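PDB 1GEQ: tryptophan synthase alpha-subunit from Pyrococcus furiosus, which cleaves indoleglycerol phosphate by a retro-aldol reaction into indole and glyceraldehyde 3-phosphate, the first half of the last step of tryptophan synthesis. Local coordinates for residues 183-197 with 208-220. Numbering follows the deposited sequence.
Sequences LRRAKRICRNKVAVG and SLLKEGANGVVVG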
loop_
_atom_site.group_PDB
_atom_site.type_symbol
_atom_site.label_atom_id
_atom_site.label_comp_id
_atom_site.label_asym_id
_atom_site.label_seq_id
_atom_site.Cartn_x
_atom_site.Cartn_y
_atom_site.Cartn_z
ATOM N N LEU A 183 8.187 0.449 -15.200
ATOM C CA LEU A 183 9.009 1.319 -14.355
ATOM C C LEU A 183 9.827 2.297 -15.206
ATOM O O LEU A 183 9.874 3.490 -14.921
ATOM C CB LEU A 183 9.949 0.469 -13.490
ATOM C CG LEU A 183 10.999 1.219 -12.648
ATOM C CD1 LEU A 183 10.324 2.246 -11.735
ATOM C CD2 LEU A 183 11.776 0.197 -11.848
ATOM N N ARG A 184 10.464 1.783 -16.257
ATOM C CA ARG A 184 11.266 2.614 -17.150
ATOM C C ARG A 184 10.421 3.753 -17.712
ATOM O O ARG A 184 10.819 4.918 -17.669
ATOM C CB ARG A 184 11.817 1.782 -18.312
ATOM C CG ARG A 184 12.866 2.519 -19.137
ATOM C CD ARG A 184 13.052 1.911 -20.523
ATOM N NE ARG A 184 11.932 2.232 -21.407
ATOM C CZ ARG A 184 11.038 1.351 -21.847
ATOM N NH1 ARG A 184 11.123 0.077 -21.488
ATOM N NH2 ARG A 184 10.056 1.749 -22.644
ATOM N N ARG A 185 9.255 3.401 -18.246
ATOM C CA ARG A 185 8.323 4.365 -18.816
ATOM C C ARG A 185 7.879 5.380 -17.769
ATOM O O ARG A 185 7.836 6.584 -18.030
ATOM C CB ARG A 185 7.095 3.630 -19.397
ATOM C CG ARG A 185 7.317 3.069 -20.799
ATOM C CD ARG A 185 6.384 1.910 -21.113
ATOM N NE ARG A 185 5.014 2.159 -20.687
ATOM C CZ ARG A 185 4.212 1.229 -20.187
ATOM N NH1 ARG A 185 4.637 -0.014 -20.043
ATOM N NH2 ARG A 185 2.982 1.537 -19.831
ATOM N N ALA A 186 7.549 4.893 -16.576
ATOM C CA ALA A 186 7.094 5.780 -15.515
ATOM C C ALA A 186 8.137 6.836 -15.116
ATOM O O ALA A 186 7.801 8.001 -14.952
ATOM C CB ALA A 186 6.685 4.963 -14.297
ATOM N N LYS A 187 9.392 6.423 -14.969
ATOM C CA LYS A 187 10.456 7.347 -14.575
ATOM C C LYS A 187 10.684 8.413 -15.645
ATOM O O LYS A 187 11.208 9.483 -15.358
ATOM C CB LYS A 187 11.767 6.593 -14.305
ATOM C CG LYS A 187 11.710 5.602 -13.133
ATOM C CD LYS A 187 11.014 6.199 -11.899
ATOM C CE LYS A 187 11.570 7.571 -11.525
ATOM N NZ LYS A 187 12.823 7.545 -10.738
ATOM N N ARG A 188 10.257 8.124 -16.867
ATOM C CA ARG A 188 10.413 9.054 -17.975
ATOM C C ARG A 188 9.290 10.084 -18.006
ATOM O O ARG A 188 9.426 11.160 -18.583
ATOM C CB ARG A 188 10.404 8.279 -19.293
ATOM C CG ARG A 188 10.833 9.084 -20.495
ATOM C CD ARG A 188 10.560 8.318 -21.779
ATOM N NE ARG A 188 9.200 8.534 -22.255
ATOM C CZ ARG A 188 8.303 7.573 -22.450
ATOM N NH1 ARG A 188 8.614 6.309 -22.206
ATOM N NH2 ARG A 188 7.093 7.880 -22.901
ATOM N N ILE A 189 8.184 9.744 -17.364
ATOM C CA ILE A 189 7.012 10.603 -17.364
ATOM C C ILE A 189 6.638 11.287 -16.062
ATOM O O ILE A 189 6.308 12.471 -16.059
ATOM C CB ILE A 189 5.776 9.794 -17.830
ATOM C CG1 ILE A 189 5.999 9.294 -19.255
ATOM C CG2 ILE A 189 4.503 10.646 -17.744
ATOM C CD1 ILE A 189 4.913 8.350 -19.750
ATOM N N CYS A 190 6.675 10.539 -14.963
ATOM C CA CYS A 190 6.251 11.069 -13.680
ATOM C C CYS A 190 7.160 12.051 -12.959
ATOM O O CYS A 190 8.364 11.856 -12.883
ATOM C CB CYS A 190 5.963 9.918 -12.722
ATOM S SG CYS A 190 4.817 8.716 -13.402
ATOM N N ARG A 191 6.535 13.098 -12.418
ATOM C CA ARG A 191 7.246 14.095 -11.632
ATOM C C ARG A 191 7.156 13.595 -10.182
ATOM O O ARG A 191 8.045 13.848 -9.370
ATOM C CB ARG A 191 6.586 15.474 -11.803
ATOM C CG ARG A 191 6.759 16.036 -13.221
ATOM C CD ARG A 191 6.141 17.415 -13.405
ATOM N NE ARG A 191 6.699 18.093 -14.579
ATOM C CZ ARG A 191 6.243 17.973 -15.825
ATOM N NH1 ARG A 191 5.199 17.194 -16.084
ATOM N NH2 ARG A 191 6.845 18.619 -16.816
ATOM N N ASN A 192 6.080 12.871 -9.869
ATOM C CA ASN A 192 5.891 12.302 -8.531
ATOM C C ASN A 192 6.843 11.132 -8.323
ATOM O O ASN A 192 7.328 10.542 -9.284
ATOM C CB ASN A 192 4.466 11.772 -8.351
ATOM C CG ASN A 192 3.483 12.850 -7.980
ATOM O OD1 ASN A 192 2.691 13.300 -8.811
ATOM N ND2 ASN A 192 3.526 13.276 -6.729
ATOM N N LYS A 193 7.127 10.810 -7.064
ATOM C CA LYS A 193 7.986 9.671 -6.779
ATOM C C LYS A 193 7.171 8.439 -7.157
ATOM O O LYS A 193 5.940 8.498 -7.209
ATOM C CB LYS A 193 8.356 9.611 -5.296
ATOM C CG LYS A 193 9.273 10.751 -4.851
ATOM C CD LYS A 193 9.871 10.456 -3.482
ATOM C CE LYS A 193 10.933 11.497 -3.106
ATOM N NZ LYS A 193 11.834 10.988 -2.026
ATOM N N VAL A 194 7.856 7.338 -7.422
ATOM C CA VAL A 194 7.190 6.102 -7.809
ATOM C C VAL A 194 7.593 4.974 -6.872
ATOM O O VAL A 194 8.762 4.851 -6.509
ATOM C CB VAL A 194 7.578 5.688 -9.265
ATOM C CG1 VAL A 194 7.019 4.318 -9.588
ATOM C CG2 VAL A 194 7.059 6.718 -10.256
ATOM N N ALA A 195 6.618 4.160 -6.480
ATOM C CA ALA A 195 6.880 3.007 -5.631
ATOM C C ALA A 195 6.388 1.824 -6.464
ATOM O O ALA A 195 5.422 1.963 -7.231
ATOM C CB ALA A 195 6.086 3.111 -4.319
ATOM N N VAL A 196 7.053 0.684 -6.346
ATOM C CA VAL A 196 6.657 -0.492 -7.118
ATOM C C VAL A 196 6.275 -1.672 -6.224
ATOM O O VAL A 196 6.892 -1.908 -5.184
ATOM C CB VAL A 196 7.796 -0.963 -8.053
ATOM C CG1 VAL A 196 8.154 0.141 -9.050
ATOM C CG2 VAL A 196 9.030 -1.350 -7.215
ATOM N N GLY A 197 5.236 -2.390 -6.645
ATOM C CA GLY A 197 4.777 -3.566 -5.921
ATOM C C GLY A 197 4.744 -4.649 -6.975
ATOM O O GLY A 197 3.703 -4.915 -7.582
ATOM N N SER A 208 17.914 -4.549 -7.727
ATOM C CA SER A 208 17.614 -4.314 -9.134
ATOM C C SER A 208 16.598 -3.191 -9.349
ATOM O O SER A 208 16.804 -2.306 -10.186
ATOM C CB SER A 208 17.080 -5.596 -9.772
ATOM O OG SER A 208 16.581 -5.330 -11.069
ATOM N N LEU A 209 15.501 -3.227 -8.596
ATOM C CA LEU A 209 14.463 -2.216 -8.744
ATOM C C LEU A 209 14.939 -0.812 -8.369
ATOM O O LEU A 209 14.615 0.155 -9.047
ATOM C CB LEU A 209 13.229 -2.615 -7.936
ATOM C CG LEU A 209 12.559 -3.880 -8.513
ATOM C CD1 LEU A 209 11.493 -4.395 -7.556
ATOM C CD2 LEU A 209 11.962 -3.560 -9.872
ATOM N N LEU A 210 15.715 -0.693 -7.297
ATOM C CA LEU A 210 16.219 0.617 -6.913
ATOM C C LEU A 210 17.195 1.099 -7.983
ATOM O O LEU A 210 17.177 2.262 -8.366
ATOM C CB LEU A 210 16.908 0.541 -5.541
ATOM C CG LEU A 210 15.945 0.356 -4.358
ATOM C CD1 LEU A 210 16.726 0.287 -3.051
ATOM C CD2 LEU A 210 14.955 1.516 -4.327
ATOM N N LYS A 211 18.027 0.190 -8.484
ATOM C CA LYS A 211 19.000 0.548 -9.507
ATOM C C LYS A 211 18.308 1.058 -10.774
ATOM O O LYS A 211 18.846 1.909 -11.489
ATOM C CB LYS A 211 19.886 -0.662 -9.827
ATOM C CG LYS A 211 21.080 -0.349 -10.715
ATOM C CD LYS A 211 22.091 -1.500 -10.733
ATOM C CE LYS A 211 21.484 -2.799 -11.255
ATOM N NZ LYS A 211 22.510 -3.881 -11.384
ATOM N N GLU A 212 17.109 0.548 -11.044
ATOM C CA GLU A 212 16.347 0.953 -12.221
ATOM C C GLU A 212 15.512 2.214 -12.015
ATOM O O GLU A 212 14.723 2.581 -12.879
ATOM C CB GLU A 212 15.438 -0.186 -12.689
ATOM C CG GLU A 212 16.201 -1.354 -13.269
ATOM C CD GLU A 212 16.904 -0.989 -14.563
ATOM O OE1 GLU A 212 18.039 -1.461 -14.773
ATOM O OE2 GLU A 212 16.313 -0.235 -15.366
ATOM N N GLY A 213 15.660 2.862 -10.864
ATOM C CA GLY A 213 14.927 4.095 -10.634
ATOM C C GLY A 213 13.734 4.140 -9.698
ATOM O O GLY A 213 13.156 5.206 -9.515
ATOM N N ALA A 214 13.345 3.017 -9.104
ATOM C CA ALA A 214 12.203 3.045 -8.191
ATOM C C ALA A 214 12.571 3.856 -6.942
ATOM O O ALA A 214 13.583 3.590 -6.314
ATOM C CB ALA A 214 11.813 1.610 -7.782
ATOM N N ASN A 215 11.747 4.835 -6.584
ATOM C CA ASN A 215 12.022 5.643 -5.401
ATOM C C ASN A 215 11.733 4.814 -4.158
ATOM O O ASN A 215 12.377 4.986 -3.118
ATOM C CB ASN A 215 11.152 6.899 -5.392
ATOM C CG ASN A 215 11.348 7.754 -6.639
ATOM O OD1 ASN A 215 10.643 7.591 -7.634
ATOM N ND2 ASN A 215 12.315 8.661 -6.588
ATOM N N GLY A 216 10.780 3.893 -4.279
ATOM C CA GLY A 216 10.424 3.048 -3.151
ATOM C C GLY A 216 9.975 1.672 -3.623
ATOM O O GLY A 216 9.447 1.531 -4.722
ATOM N N VAL A 217 10.203 0.667 -2.784
ATOM C CA VAL A 217 9.827 -0.703 -3.108
ATOM C C VAL A 217 8.857 -1.224 -2.047
ATOM O O VAL A 217 9.180 -1.269 -0.855
ATOM C CB VAL A 217 11.074 -1.627 -3.174
ATOM C CG1 VAL A 217 10.661 -3.058 -3.569
ATOM C CG2 VAL A 217 12.077 -1.075 -4.196
ATOM N N VAL A 218 7.651 -1.582 -2.477
ATOM C CA VAL A 218 6.647 -2.106 -1.558
ATOM C C VAL A 218 6.907 -3.601 -1.362
ATOM O O VAL A 218 7.304 -4.298 -2.296
ATOM C CB VAL A 218 5.214 -1.886 -2.115
ATOM C CG1 VAL A 218 4.181 -2.605 -1.241
ATOM C CG2 VAL A 218 4.900 -0.396 -2.149
ATOM N N VAL A 219 6.729 -4.077 -0.134
ATOM C CA VAL A 219 6.924 -5.492 0.167
ATOM C C VAL A 219 5.632 -5.928 0.844
ATOM O O VAL A 219 5.368 -5.581 1.996
ATOM C CB VAL A 219 8.124 -5.727 1.119
ATOM C CG1 VAL A 219 8.340 -7.232 1.334
ATOM C CG2 VAL A 219 9.397 -5.102 0.515
ATOM N N GLY A 220 4.820 -6.667 0.101
ATOM C CA GLY A 220 3.552 -7.107 0.630
ATOM C C GLY A 220 3.376 -8.610 0.723
ATOM O O GLY A 220 3.388 -9.159 1.821
HETATM O O HOH W 1 9.834 10.325 -9.662
#
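Leu183 spreads its two methyls over the turn that ends helix 203-211: CD2 lies 3.8 Å from Glu212 CB and also reaches Leu209, while CD1 rests on Ala214. A branched apolar residue suits this buried seam between neighbouring helices. The turn is a Schellman motif, with Gly213 at positive phi, where a beta-carbon would jam against the preceding carbonyl and press on Lys187 CG. One helical turn beyond Leu183, the Lys187 chain turns in the same sense at each of its outer bonds (chi2 -45°, chi4 -82°), which folds it over the Gly213 carbonyl and lets NZ donate a hydrogen bond to Gly213 O at 2.7 Å, in the carbonyl plane and on a lone pair. With an alanine here, the ammonium donor is gone, and the glycine turn would probably be less firmly tied to helix 177-189.

Asn215 crosses Lys193 at about a right angle and uses its amide as a substitute for backbone: OD1 accepts a hydrogen bond from Val194 N at 2.8 Å, nearly straight at the hydrogen (166°) though the donor stands above the carbonyl plane, while ND2 bonds to Asp4, which also forms a salt bridge with Lys193 NZ, itself hydrogen-bonded to Phe2 O. From here the strands run parallel, Val196 N bonding Gly216 O (3.0 Å) and Val196 O taking Val218 N (2.8 Å). Val196 points to the helix side, its CG2 3.9 Å from Leu209 CD1 and near Ala214 CB. Ala195 and Val218 touch on the barrel interior, where Val218 approaches the catalytic Glu36. Strand 194-197, helix 203-211 and strand 216-219 thus form a beta-alpha-beta crossover that links the seventh and eighth strands of the TIM barrel.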